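Local coordinates for protein peptidoglycan hydrolase FlgJ (Sphingomonas sp. A1, PDB 3K3T) that probably hydrolyses the glycosidic bonds of peptidoglycan so that the flagellar rod can be assembled in the periplasmic space, this construct being its C-terminal family 73 glycosidase domain, at residues 29-34 with 52-57. The protein carries 3 engineered substitutions. Residues are numbered along the deposited sequence; the frame is centred on the assembly and turned at random.
Sequences AQAALA and NLFNIK. Engineered in segment 29-34: Ala34 (natural residue Glu).
Phe54, Ala31 and Ala34 bury the most surface where helix 24-35 meets the loop 52-57, and the CA atoms of Ala31 and Phe54 approach to 5.5 Å. The Phe54 ring presents its CD1-CE1 side to the helix. With its CG anti to the carbonyl carbon (chi1 -66°), Phe54 brings CE1 to 3.7 Å from Ala31 N. Ala31 CB lies 3.9 Å from Phe54 CE1. The extended Gln30 side chain crosses that of Phe54 at about a right angle, along the CD1-CE1 side: its CB sits in the ring plane at the edge, while its amide, inclined 64° to the ring, places Gln30 CD 3.7 Å from Phe54 CE1. The OE1 of Gln30 is satisfied by the hydroxyl of Tyr99. The same Ala31 CB also meets Leu53 CD1 at 3.5 Å.

One turn further on, the engineered Ala34, glutamate in the natural protein, packs its CB against Leu53 O at 3.4 Å; that buried carbonyl oxygen has no hydrogen-bond partner in the model. The one hydrogen bond across the contact runs from Asn55 ND2 to Ala34 O, 2.9 Å long and bent to 142°. The oxygen lies close to the Asn55 amide plane, whereas the nitrogen stands above the carbonyl plane. Asn55 closes a type I turn begun at Asn52, whose carboxamide spans the loop: OD1 accepts from Ile56 N and ND2 donates to Ile56 O.

Within this lysozyme-clan domain, the contact lies near the centre of the chain. Leu53 also packs on helices 3-20 and 92-105, Phe54 meets Phe96 edge-to-face, Gln30 touches helix 136-145, and Ile56 pairs through backbone hydrogen bonds with Arg87 of strand 82-88, linking the helical core to the two-stranded antiparallel sheet.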
loop_
_atom_site.group_PDB
_atom_site.type_symbol
_atom_site.label_atom_id
_atom_site.label_comp_id
_atom_site.label_asym_id
_atom_site.label_seq_id
_atom_site.Cartn_x
_atom_site.Cartn_y
_atom_site.Cartn_z
ATOM N N ALA A 29 2.433 -5.333 -4.104
ATOM C CA ALA A 29 3.371 -4.547 -4.917
ATOM C C ALA A 29 3.335 -3.072 -4.540
ATOM O O ALA A 29 4.382 -2.436 -4.394
ATOM C CB ALA A 29 3.065 -4.710 -6.395
ATOM N N GLN A 30 2.129 -2.536 -4.374
ATOM C CA GLN A 30 1.963 -1.122 -4.017
ATOM C C GLN A 30 2.620 -0.799 -2.671
ATOM O O GLN A 30 3.296 0.233 -2.525
ATOM C CB GLN A 30 0.480 -0.744 -3.997
ATOM C CG GLN A 30 0.232 0.742 -3.744
ATOM C CD GLN A 30 -1.236 1.091 -3.629
ATOM O OE1 GLN A 30 -2.106 0.230 -3.765
ATOM N NE2 GLN A 30 -1.521 2.367 -3.378
ATOM N N ALA A 31 2.418 -1.685 -1.697
ATOM C CA ALA A 31 3.026 -1.539 -0.377
ATOM C C ALA A 31 4.542 -1.686 -0.445
ATOM O O ALA A 31 5.264 -0.949 0.224
ATOM C CB ALA A 31 2.441 -2.547 0.588
ATOM N N ALA A 32 5.010 -2.635 -1.257
ATOM C CA ALA A 32 6.444 -2.858 -1.454
ATOM C C ALA A 32 7.129 -1.613 -2.017
ATOM O O ALA A 32 8.203 -1.219 -1.550
ATOM C CB ALA A 32 6.683 -4.069 -2.360
ATOM N N LEU A 33 6.497 -0.990 -3.011
ATOM C CA LEU A 33 7.023 0.235 -3.601
ATOM C C LEU A 33 7.034 1.385 -2.594
ATOM O O LEU A 33 8.003 2.150 -2.521
ATOM C CB LEU A 33 6.224 0.614 -4.856
ATOM C CG LEU A 33 6.635 1.874 -5.628
ATOM C CD1 LEU A 33 8.087 1.793 -6.107
ATOM C CD2 LEU A 33 5.694 2.086 -6.803
ATOM N N ALA A 34 5.961 1.495 -1.816
ATOM C CA ALA A 34 5.829 2.572 -0.831
ATOM C C ALA A 34 6.848 2.487 0.311
ATOM O O ALA A 34 7.258 3.518 0.855
ATOM C CB ALA A 34 4.410 2.608 -0.278
ATOM N N ASN A 52 1.609 1.809 8.779
ATOM C CA ASN A 52 1.104 2.594 7.652
ATOM C C ASN A 52 1.912 2.316 6.380
ATOM O O ASN A 52 2.697 3.150 5.911
ATOM C CB ASN A 52 1.118 4.082 8.017
ATOM C CG ASN A 52 0.391 4.947 7.005
ATOM O OD1 ASN A 52 -0.045 4.474 5.954
ATOM N ND2 ASN A 52 0.267 6.231 7.318
ATOM N N LEU A 53 1.704 1.131 5.814
ATOM C CA LEU A 53 2.560 0.651 4.740
ATOM C C LEU A 53 2.261 1.296 3.389
ATOM O O LEU A 53 3.016 1.114 2.440
ATOM C CB LEU A 53 2.519 -0.878 4.643
ATOM C CG LEU A 53 1.282 -1.591 4.091
ATOM C CD1 LEU A 53 1.599 -3.076 3.984
ATOM C CD2 LEU A 53 0.048 -1.384 4.950
ATOM N N PHE A 54 1.166 2.049 3.312
ATOM C CA PHE A 54 0.856 2.810 2.103
ATOM C C PHE A 54 1.192 4.293 2.247
ATOM O O PHE A 54 0.963 5.078 1.325
ATOM C CB PHE A 54 -0.604 2.601 1.701
ATOM C CG PHE A 54 -0.907 1.196 1.272
ATOM C CD1 PHE A 54 -0.542 0.748 0.004
ATOM C CD2 PHE A 54 -1.540 0.313 2.143
ATOM C CE1 PHE A 54 -0.809 -0.571 -0.395
ATOM C CE2 PHE A 54 -1.812 -1.003 1.756
ATOM C CZ PHE A 54 -1.446 -1.440 0.484
ATOM N N ASN A 55 1.750 4.655 3.402
ATOM C CA ASN A 55 2.189 6.027 3.696
ATOM C C ASN A 55 1.066 7.055 3.558
ATOM O O ASN A 55 1.286 8.150 3.033
ATOM C CB ASN A 55 3.369 6.439 2.800
ATOM C CG ASN A 55 4.585 5.554 2.974
ATOM O OD1 ASN A 55 4.887 5.098 4.074
ATOM N ND2 ASN A 55 5.305 5.327 1.881
ATOM N N ILE A 56 -0.121 6.700 4.040
ATOM C CA ILE A 56 -1.306 7.553 3.922
ATOM C C ILE A 56 -1.259 8.697 4.934
ATOM O O ILE A 56 -1.058 8.482 6.132
ATOM C CB ILE A 56 -2.620 6.743 4.106
ATOM C CG1 ILE A 56 -2.668 5.539 3.150
ATOM C CG2 ILE A 56 -3.855 7.645 3.950
ATOM C CD1 ILE A 56 -2.596 5.892 1.680
ATOM N N LYS A 57 -1.451 9.913 4.432
ATOM C CA LYS A 57 -1.443 11.116 5.267
ATOM C C LYS A 57 -2.660 11.188 6.176
ATOM O O LYS A 57 -3.751 10.718 5.819
ATOM C CB LYS A 57 -1.409 12.372 4.395
ATOM C CG LYS A 57 -0.131 12.562 3.598
ATOM C CD LYS A 57 -0.325 13.631 2.525
ATOM C CE LYS A 57 0.916 13.772 1.665
ATOM N NZ LYS A 57 0.725 14.802 0.600
#